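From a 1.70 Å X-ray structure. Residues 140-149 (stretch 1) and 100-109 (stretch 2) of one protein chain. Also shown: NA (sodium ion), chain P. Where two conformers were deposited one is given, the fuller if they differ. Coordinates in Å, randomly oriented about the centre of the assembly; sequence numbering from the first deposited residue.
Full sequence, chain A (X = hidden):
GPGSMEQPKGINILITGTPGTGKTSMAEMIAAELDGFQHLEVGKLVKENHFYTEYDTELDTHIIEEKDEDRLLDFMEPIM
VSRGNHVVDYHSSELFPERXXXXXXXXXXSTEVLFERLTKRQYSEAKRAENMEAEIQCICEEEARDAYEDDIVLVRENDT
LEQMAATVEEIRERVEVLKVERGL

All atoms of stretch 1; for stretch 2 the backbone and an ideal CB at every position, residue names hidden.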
# COMPACT_ATOMS: atom_id res chain seq x y z
N CYS A 140 -7.19 7.93 2.31
CA CYS A 140 -5.90 7.35 1.87
C CYS A 140 -5.35 8.09 0.65
O CYS A 140 -4.13 8.36 0.56
CB CYS A 140 -6.06 5.85 1.60
SG CYS A 140 -6.50 4.89 3.06
N GLU A 141 -6.21 8.43 -0.30
CA GLU A 141 -5.76 9.14 -1.47
C GLU A 141 -5.24 10.51 -1.09
O GLU A 141 -4.18 10.95 -1.55
CB GLU A 141 -6.86 9.28 -2.52
CG GLU A 141 -6.29 9.85 -3.81
CD GLU A 141 -7.34 10.24 -4.84
OE1 GLU A 141 -8.39 9.58 -4.92
OE2 GLU A 141 -7.09 11.21 -5.57
N GLU A 142 -6.00 11.22 -0.24
CA GLU A 142 -5.55 12.57 0.14
C GLU A 142 -4.22 12.53 0.88
O GLU A 142 -3.36 13.41 0.68
CB GLU A 142 -6.63 13.26 1.00
CG GLU A 142 -7.89 13.58 0.18
CD GLU A 142 -9.04 14.16 0.99
OE1 GLU A 142 -9.03 14.10 2.24
OE2 GLU A 142 -9.98 14.67 0.35
N GLU A 143 -4.04 11.52 1.73
CA GLU A 143 -2.80 11.37 2.45
C GLU A 143 -1.64 11.17 1.49
O GLU A 143 -0.58 11.79 1.63
CB GLU A 143 -2.88 10.19 3.41
CG GLU A 143 -1.66 9.96 4.27
CD GLU A 143 -1.83 8.91 5.34
OE1 GLU A 143 -2.92 8.82 5.99
OE2 GLU A 143 -0.87 8.14 5.56
N ALA A 144 -1.81 10.25 0.53
CA ALA A 144 -0.74 9.93 -0.45
C ALA A 144 -0.42 11.15 -1.29
O ALA A 144 0.74 11.45 -1.52
CB ALA A 144 -1.16 8.76 -1.35
N ARG A 145 -1.45 11.87 -1.75
CA ARG A 145 -1.19 13.04 -2.60
C ARG A 145 -0.54 14.15 -1.83
O ARG A 145 0.17 14.96 -2.42
CB ARG A 145 -2.48 13.54 -3.24
CG ARG A 145 -3.03 12.62 -4.23
CD ARG A 145 -4.09 13.35 -5.05
NE ARG A 145 -4.51 12.55 -6.18
CZ ARG A 145 -3.77 12.32 -7.25
NH1 ARG A 145 -2.54 12.82 -7.36
NH2 ARG A 145 -4.27 11.57 -8.22
N ASP A 146 -0.77 14.22 -0.52
CA ASP A 146 -0.11 15.23 0.30
C ASP A 146 1.35 14.91 0.60
O ASP A 146 2.15 15.82 0.84
CB ASP A 146 -0.84 15.46 1.62
CG ASP A 146 -2.06 16.33 1.47
OD1 ASP A 146 -2.14 17.09 0.48
OD2 ASP A 146 -2.95 16.25 2.35
N ALA A 147 1.71 13.64 0.56
CA ALA A 147 3.01 13.14 0.97
C ALA A 147 4.02 12.84 -0.10
O ALA A 147 5.20 12.70 0.22
CB ALA A 147 2.83 11.92 1.81
N TYR A 148 3.60 12.69 -1.35
CA TYR A 148 4.50 12.29 -2.42
C TYR A 148 4.29 13.24 -3.58
O TYR A 148 3.28 13.94 -3.65
CB TYR A 148 4.18 10.84 -2.86
CG TYR A 148 4.42 9.85 -1.74
CD1 TYR A 148 5.65 9.27 -1.57
CD2 TYR A 148 3.40 9.50 -0.85
CE1 TYR A 148 5.91 8.42 -0.53
CE2 TYR A 148 3.65 8.64 0.20
CZ TYR A 148 4.91 8.09 0.34
OH TYR A 148 5.17 7.25 1.39
N GLU A 149 5.24 13.23 -4.50
CA GLU A 149 5.18 14.08 -5.67
C GLU A 149 4.08 13.60 -6.62
O GLU A 149 3.93 12.41 -6.89
CB GLU A 149 6.55 14.11 -6.35
CG GLU A 149 7.64 14.73 -5.44
CD GLU A 149 8.87 15.18 -6.17
OE1 GLU A 149 8.72 15.95 -7.14
OE2 GLU A 149 9.99 14.79 -5.77
N UNK A 100 12.29 6.58 -0.38
CA UNK A 100 12.15 5.14 -0.64
C UNK A 100 11.45 4.82 -1.94
O UNK A 100 11.77 3.81 -2.56
CB UNK A 100 11.39 4.48 0.51
N UNK A 101 10.49 5.64 -2.36
CA UNK A 101 9.52 5.21 -3.37
C UNK A 101 9.63 5.89 -4.73
O UNK A 101 9.79 7.11 -4.82
CB UNK A 101 8.11 5.44 -2.83
N UNK A 102 9.50 5.07 -5.77
CA UNK A 102 9.49 5.55 -7.15
C UNK A 102 8.12 5.63 -7.76
O UNK A 102 7.97 6.22 -8.81
CB UNK A 102 10.37 4.65 -8.02
N UNK A 103 7.14 5.00 -7.11
CA UNK A 103 5.77 4.95 -7.54
C UNK A 103 4.87 4.71 -6.32
O UNK A 103 5.22 3.91 -5.42
CB UNK A 103 5.58 3.86 -8.60
N UNK A 104 3.73 5.40 -6.28
CA UNK A 104 2.73 5.17 -5.23
C UNK A 104 1.41 4.94 -5.93
O UNK A 104 1.00 5.75 -6.74
CB UNK A 104 2.64 6.34 -4.25
N UNK A 105 0.79 3.80 -5.68
CA UNK A 105 -0.46 3.43 -6.31
C UNK A 105 -1.53 3.46 -5.25
O UNK A 105 -1.40 2.80 -4.21
CB UNK A 105 -0.38 2.06 -6.98
N UNK A 106 -2.57 4.26 -5.48
CA UNK A 106 -3.69 4.34 -4.53
C UNK A 106 -4.87 3.62 -5.17
O UNK A 106 -5.30 4.00 -6.27
CB UNK A 106 -4.04 5.79 -4.18
N UNK A 107 -5.42 2.63 -4.45
CA UNK A 107 -6.55 1.86 -4.91
C UNK A 107 -7.85 2.39 -4.33
O UNK A 107 -7.92 2.75 -3.17
CB UNK A 107 -6.37 0.38 -4.55
N UNK A 108 -8.86 2.45 -5.20
CA UNK A 108 -10.23 2.76 -4.83
C UNK A 108 -11.15 1.61 -5.17
O UNK A 108 -10.86 0.83 -6.07
CB UNK A 108 -10.70 4.04 -5.53
N UNK A 109 -12.27 1.52 -4.46
CA UNK A 109 -13.24 0.47 -4.72
C UNK A 109 -14.63 1.07 -4.50
O UNK A 109 -14.83 1.85 -3.54
CB UNK A 109 -13.00 -0.75 -3.82
NA NA P . -3.45 19.26 1.81

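Stretch 1 is a helix through Ala-147 that Tyr-148 leaves, with phi/psi of -131/164. The strand of stretch 2 runs nearly antiparallel to it, at 164° between N-to-C directions and 8.8 Å at closest approach, so rising numbers in stretch 2 meet falling numbers in the helix.

At position 100 the CA-to-CB bond points sideways and the ideal CB has nothing of stretch 1 within 5.5 Å, so the view sets no preference. The residue is Trp-100, which makes no contact here.

Position 101 points toward stretch 1, its ideal CB 4.4 Å from Tyr-148 CE1. An aromatic or a branched aliphatic side chain would suit this apolar neighbour. It is Phe-101; with chi1 at -68° (m), its CD2 lies 4.0 Å from Tyr-148 CE1 and 3.9 Å from Tyr-148 OH, the ring lying oblique to the tyrosine.

Position 102 is out of reach and 103 points away; neither is constrained by stretch 1. They are His-102 and Met-103.

Position 104 again points toward the helix side, its ideal CB 4.7 Å from Tyr-148 CG and 5.4 Å from Ala-144 CB. Extended backbone angles (-128/123) and two apolar neighbours favour valine, isoleucine or perhaps leucine. Val-104 uses both methyls: CG2 sits over one face of the tyrosine ring, 3.8 Å from its centroid and 13° off the normal, a CH-pi contact, while CG1 reaches Ala-144 CB at 4.2 Å.

Position 105 points away, as strand alternation predicts, and stretch 1 leaves its identity open; it is Val-105.

Position 106 marks the closest backbone register, its CA 6.1 Å from Glu-141 CA. The ideal CB lies 4.6 Å from Glu-141 CA and 5.0 Å from Ala-144 CB, so a compact apolar side chain fits, valine or alanine more readily than a bulky ring. Val-106 places CG2 3.7 Å from Ala-144 CB and CG1 3.8 Å from Glu-141 CA, packing against the helix backbone as well as a side chain.

Position 107 is out of reach; it is Leu-107.

At 108 the CA-to-CB bond points sideways with no atom of stretch 1 near the ideal CB, yet the Glu-141 carboxylate extends this way. Its OE2 is engaged by Arg-145 NE at 3.0 Å in a salt bridge, but OE1 can still accept. A long donor such as histidine, lysine, arginine or glutamine is plausible. His-108 bends its ring back to the helix, and NE2 donates to Glu-141 OE1 at 2.5 Å, a short hydrogen bond at 160° near the ring plane.

Position 109 is out of reach; it is Thr-109.

Stretch 2 (100-109) WFHMVVVLHT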
# COMPACT_ATOMS: atom_id res chain seq x y z
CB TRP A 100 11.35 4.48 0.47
CG TRP A 100 12.06 4.29 1.78
CD1 TRP A 100 13.36 4.55 2.08
CD2 TRP A 100 11.46 3.77 2.97
NE1 TRP A 100 13.61 4.22 3.39
CE2 TRP A 100 12.46 3.73 3.95
CE3 TRP A 100 10.18 3.30 3.28
CZ2 TRP A 100 12.22 3.27 5.23
CZ3 TRP A 100 9.94 2.84 4.55
CH2 TRP A 100 10.94 2.84 5.50
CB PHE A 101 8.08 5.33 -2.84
CG PHE A 101 7.78 4.35 -1.73
CD1 PHE A 101 7.81 2.99 -1.99
CD2 PHE A 101 7.53 4.77 -0.45
CE1 PHE A 101 7.58 2.08 -1.02
CE2 PHE A 101 7.29 3.85 0.55
CZ PHE A 101 7.29 2.50 0.26
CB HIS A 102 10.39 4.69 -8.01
CG HIS A 102 11.74 4.52 -7.41
ND1 HIS A 102 12.10 3.41 -6.68
CD2 HIS A 102 12.77 5.39 -7.32
CE1 HIS A 102 13.32 3.57 -6.22
NE2 HIS A 102 13.76 4.77 -6.59
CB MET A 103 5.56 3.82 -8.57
CG MET A 103 4.21 3.81 -9.19
SD MET A 103 4.00 2.32 -10.20
CE MET A 103 5.49 2.29 -11.12
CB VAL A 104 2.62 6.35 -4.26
CG1 VAL A 104 1.51 6.13 -3.25
CG2 VAL A 104 3.95 6.55 -3.56
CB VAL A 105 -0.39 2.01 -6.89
CG1 VAL A 105 -1.68 1.65 -7.56
CG2 VAL A 105 0.78 1.87 -7.84
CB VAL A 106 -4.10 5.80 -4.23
CG1 VAL A 106 -5.29 5.85 -3.25
CG2 VAL A 106 -2.97 6.64 -3.72
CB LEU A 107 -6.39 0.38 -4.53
CG LEU A 107 -5.09 -0.30 -4.97
CD1 LEU A 107 -5.06 -1.77 -4.57
CD2 LEU A 107 -4.94 -0.13 -6.43
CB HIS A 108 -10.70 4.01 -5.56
CG HIS A 108 -10.17 5.28 -4.97
ND1 HIS A 108 -10.50 5.68 -3.69
CD2 HIS A 108 -9.38 6.24 -5.48
CE1 HIS A 108 -9.92 6.84 -3.44
NE2 HIS A 108 -9.25 7.22 -4.51
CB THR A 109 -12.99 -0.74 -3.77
OG1 THR A 109 -11.65 -1.23 -3.94
CG2 THR A 109 -13.92 -1.88 -4.01
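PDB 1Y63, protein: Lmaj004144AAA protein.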